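Local coordinates for putative uncharacterized protein (Chaetomium thermophilum, PDB 5IJP) that binds inositol hexakisphosphate through its SPX domain and probably acts as an inositol polyphosphate sensor in cellular phosphate homeostasis, at residues R13-H18 with H70-V75. Numbering follows the deposited sequence.
Sequences REYQWH and HAKQQV
Lys72 reaches out from helix 52-97 between the rings of Tyr15 and His18 and ends at Glu14. Its chain leaves the helix with CG anti to the backbone N (chi1 -171°), bends once at chi2 (73°) and then runs extended, which carries the aliphatic part across His18. There Lys72 CD lies 3.6 Å from the imidazole centroid, 15° off the ring normal, evidence of a CH-pi contact over one face. Tyr15 instead offers an edge: its CD1 is 3.8 Å from Lys72 CG, close to the ring plane. Lys72 NZ forms a salt bridge to Glu14 OE2 at 3.2 Å, almost in line with the CD-OE2 bond, and a weak hydrogen bond to Glu14 O at 3.3 Å. Glu14 CG, set by chi1, lies over the centre of one Tyr15 ring face, and the chi2 bend turns the carboxylate towards Lys72 NZ. With an alanine here instead of Lys72, the Glu14 carboxylate is likely to lose its cationic mate and the His18 face its aliphatic cover. Tyr15, stacked on Phe133, links the type I turn Tyr15-His18 to helix 110-151. The contact thus packs the loop between helices 3-9 and 22-30 of the N-terminal helical hairpin against the long-helix core of the SPX fold.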
ATOM      1  N   ARG A  13      10.061   7.770  -4.785  1.00 95.42           N
ATOM      2  CA  ARG A  13      10.935   7.137  -5.786  1.00 96.16           C
ATOM      3  C   ARG A  13      11.166   5.634  -5.539  1.00 98.19           C
ATOM      4  O   ARG A  13      11.422   4.891  -6.489  1.00 98.37           O
ATOM      5  CB  ARG A  13      12.273   7.886  -5.900  1.00 98.83           C
ATOM      6  CG  ARG A  13      12.157   9.295  -6.478  1.00110.72           C
ATOM      7  CD  ARG A  13      12.635   9.373  -7.915  1.00122.71           C
ATOM      8  NE  ARG A  13      12.715  10.759  -8.381  1.00133.69           N
ATOM      9  CZ  ARG A  13      11.750  11.388  -9.047  1.00148.35           C
ATOM     10  NH1 ARG A  13      10.617  10.760  -9.340  1.00133.67           N
ATOM     11  NH2 ARG A  13      11.912  12.647  -9.429  1.00137.81           N
ATOM     12  N   GLU A  14      11.053   5.198  -4.267  1.00 92.85           N
ATOM     13  CA  GLU A  14      11.186   3.811  -3.813  1.00 91.37           C
ATOM     14  C   GLU A  14      10.040   2.940  -4.372  1.00 93.39           C
ATOM     15  O   GLU A  14      10.279   1.793  -4.759  1.00 93.10           O
ATOM     16  CB  GLU A  14      11.227   3.779  -2.265  1.00 91.73           C
ATOM     17  CG  GLU A  14      11.055   2.418  -1.598  1.00101.40           C
ATOM     18  CD  GLU A  14      12.134   1.387  -1.864  1.00124.16           C
ATOM     19  OE1 GLU A  14      13.309   1.646  -1.517  1.00121.06           O
ATOM     20  OE2 GLU A  14      11.795   0.297  -2.381  1.00118.22           O
ATOM     21  N   TYR A  15       8.812   3.495  -4.423  1.00 88.43           N
ATOM     22  CA  TYR A  15       7.608   2.805  -4.905  1.00 86.73           C
ATOM     23  C   TYR A  15       7.105   3.345  -6.265  1.00 90.12           C
ATOM     24  O   TYR A  15       6.084   2.867  -6.759  1.00 88.85           O
ATOM     25  CB  TYR A  15       6.476   2.899  -3.854  1.00 86.44           C
ATOM     26  CG  TYR A  15       6.875   2.570  -2.431  1.00 87.82           C
ATOM     27  CD1 TYR A  15       6.807   1.266  -1.950  1.00 89.03           C
ATOM     28  CD2 TYR A  15       7.256   3.573  -1.544  1.00 89.14           C
ATOM     29  CE1 TYR A  15       7.154   0.960  -0.633  1.00 89.54           C
ATOM     30  CE2 TYR A  15       7.608   3.281  -0.227  1.00 89.74           C
ATOM     31  CZ  TYR A  15       7.553   1.973   0.225  1.00 96.17           C
ATOM     32  OH  TYR A  15       7.893   1.684   1.525  1.00 96.85           O
ATOM     33  N   GLN A  16       7.833   4.321  -6.861  1.00 87.50           N
ATOM     34  CA  GLN A  16       7.559   5.057  -8.111  1.00 88.19           C
ATOM     35  C   GLN A  16       6.803   4.283  -9.217  1.00 90.64           C
ATOM     36  O   GLN A  16       5.823   4.809  -9.747  1.00 90.01           O
ATOM     37  CB  GLN A  16       8.865   5.637  -8.688  1.00 92.01           C
ATOM     38  CG  GLN A  16       8.658   6.885  -9.557  1.00108.61           C
ATOM     39  CD  GLN A  16       9.903   7.365 -10.276  1.00130.20           C
ATOM     40  OE1 GLN A  16      11.035   6.950  -9.996  1.00126.56           O
ATOM     41  NE2 GLN A  16       9.716   8.276 -11.219  1.00123.90           N
ATOM     42  N   TRP A  17       7.264   3.070  -9.574  1.00 86.53           N
ATOM     43  CA  TRP A  17       6.666   2.257 -10.644  1.00 86.01           C
ATOM     44  C   TRP A  17       5.604   1.249 -10.164  1.00 86.39           C
ATOM     45  O   TRP A  17       5.182   0.395 -10.951  1.00 86.14           O
ATOM     46  CB  TRP A  17       7.770   1.521 -11.426  1.00 86.81           C
ATOM     47  CG  TRP A  17       8.721   2.418 -12.159  1.00 90.28           C
ATOM     48  CD1 TRP A  17       9.909   2.903 -11.697  1.00 94.39           C
ATOM     49  CD2 TRP A  17       8.587   2.894 -13.504  1.00 92.07           C
ATOM     50  NE1 TRP A  17      10.518   3.665 -12.667  1.00 96.50           N
ATOM     51  CE2 TRP A  17       9.727   3.679 -13.787  1.00 98.44           C
ATOM     52  CE3 TRP A  17       7.607   2.741 -14.501  1.00 93.42           C
ATOM     53  CZ2 TRP A  17       9.914   4.311 -15.023  1.00100.39           C
ATOM     54  CZ3 TRP A  17       7.794   3.365 -15.725  1.00 97.39           C
ATOM     55  CH2 TRP A  17       8.935   4.139 -15.976  1.00100.54           C
ATOM     56  N   HIS A  18       5.160   1.350  -8.897  1.00 80.20           N
ATOM     57  CA  HIS A  18       4.205   0.397  -8.324  1.00 77.96           C
ATOM     58  C   HIS A  18       2.893   1.014  -7.798  1.00 79.29           C
ATOM     59  O   HIS A  18       2.076   0.290  -7.220  1.00 77.61           O
ATOM     60  CB  HIS A  18       4.895  -0.438  -7.237  1.00 78.30           C
ATOM     61  CG  HIS A  18       6.108  -1.158  -7.736  1.00 83.13           C
ATOM     62  ND1 HIS A  18       7.355  -0.562  -7.720  1.00 86.11           N
ATOM     63  CD2 HIS A  18       6.217  -2.387  -8.290  1.00 85.57           C
ATOM     64  CE1 HIS A  18       8.184  -1.451  -8.240  1.00 86.93           C
ATOM     65  NE2 HIS A  18       7.544  -2.565  -8.599  1.00 87.07           N
ATOM     66  N   HIS A  70       0.119  -5.159  -4.408  1.00 61.60           N
ATOM     67  CA  HIS A  70       0.250  -6.243  -3.429  1.00 61.64           C
ATOM     68  C   HIS A  70       1.630  -6.911  -3.435  1.00 66.32           C
ATOM     69  O   HIS A  70       2.080  -7.366  -2.381  1.00 66.26           O
ATOM     70  CB  HIS A  70      -0.874  -7.281  -3.600  1.00 62.81           C
ATOM     71  CG  HIS A  70      -2.233  -6.807  -3.171  1.00 65.57           C
ATOM     72  ND1 HIS A  70      -3.357  -7.594  -3.356  1.00 67.83           N
ATOM     73  CD2 HIS A  70      -2.608  -5.647  -2.579  1.00 66.52           C
ATOM     74  CE1 HIS A  70      -4.371  -6.893  -2.873  1.00 66.69           C
ATOM     75  NE2 HIS A  70      -3.969  -5.715  -2.396  1.00 66.30           N
ATOM     76  N   ALA A  71       2.305  -6.951  -4.605  1.00 63.37           N
ATOM     77  CA  ALA A  71       3.650  -7.514  -4.740  1.00 64.29           C
ATOM     78  C   ALA A  71       4.672  -6.591  -4.074  1.00 67.75           C
ATOM     79  O   ALA A  71       5.512  -7.079  -3.320  1.00 67.91           O
ATOM     80  CB  ALA A  71       4.000  -7.724  -6.206  1.00 66.31           C
ATOM     81  N   LYS A  72       4.577  -5.262  -4.318  1.00 63.63           N
ATOM     82  CA  LYS A  72       5.465  -4.252  -3.727  1.00 63.28           C
ATOM     83  C   LYS A  72       5.247  -4.139  -2.213  1.00 66.36           C
ATOM     84  O   LYS A  72       6.214  -3.940  -1.473  1.00 66.17           O
ATOM     85  CB  LYS A  72       5.295  -2.887  -4.423  1.00 65.49           C
ATOM     86  CG  LYS A  72       6.332  -1.824  -4.029  1.00 79.54           C
ATOM     87  CD  LYS A  72       7.721  -2.082  -4.616  1.00 90.95           C
ATOM     88  CE  LYS A  72       8.776  -1.251  -3.933  1.00103.04           C
ATOM     89  NZ  LYS A  72      10.118  -1.467  -4.534  1.00114.55           N
ATOM     90  N   GLN A  73       3.981  -4.292  -1.759  1.00 62.19           N
ATOM     91  CA  GLN A  73       3.600  -4.263  -0.343  1.00 61.53           C
ATOM     92  C   GLN A  73       4.241  -5.433   0.407  1.00 66.05           C
ATOM     93  O   GLN A  73       4.630  -5.272   1.561  1.00 65.69           O
ATOM     94  CB  GLN A  73       2.072  -4.321  -0.188  1.00 62.40           C
ATOM     95  CG  GLN A  73       1.372  -2.974  -0.361  1.00 78.54           C
ATOM     96  CD  GLN A  73      -0.132  -3.038  -0.185  1.00 97.73           C
ATOM     97  OE1 GLN A  73      -0.715  -4.060   0.201  1.00 93.73           O
ATOM     98  NE2 GLN A  73      -0.799  -1.927  -0.453  1.00 89.91           N
ATOM     99  N   GLN A  74       4.367  -6.598  -0.263  1.00 63.38           N
ATOM    100  CA  GLN A  74       4.958  -7.817   0.285  1.00 64.29           C
ATOM    101  C   GLN A  74       6.477  -7.709   0.433  1.00 69.34           C
ATOM    102  O   GLN A  74       6.991  -7.980   1.518  1.00 69.23           O
ATOM    103  CB  GLN A  74       4.578  -9.035  -0.576  1.00 66.60           C
ATOM    104  CG  GLN A  74       5.036 -10.369   0.006  1.00 81.34           C
ATOM    105  CD  GLN A  74       4.460 -11.538  -0.738  1.00 99.78           C
ATOM    106  OE1 GLN A  74       3.259 -11.815  -0.674  1.00 95.60           O
ATOM    107  NE2 GLN A  74       5.312 -12.264  -1.444  1.00 91.74           N
ATOM    108  N   VAL A  75       7.185  -7.341  -0.659  1.00 66.87           N
ATOM    109  CA  VAL A  75       8.649  -7.210  -0.719  1.00 68.01           C
ATOM    110  C   VAL A  75       9.170  -6.247   0.358  1.00 71.65           C
ATOM    111  O   VAL A  75      10.080  -6.612   1.103  1.00 71.88           O
ATOM    112  CB  VAL A  75       9.162  -6.847  -2.149  1.00 72.96           C
ATOM    113  CG1 VAL A  75      10.684  -6.720  -2.188  1.00 74.26           C
ATOM    114  CG2 VAL A  75       8.692  -7.866  -3.185  1.00 73.78           C
TER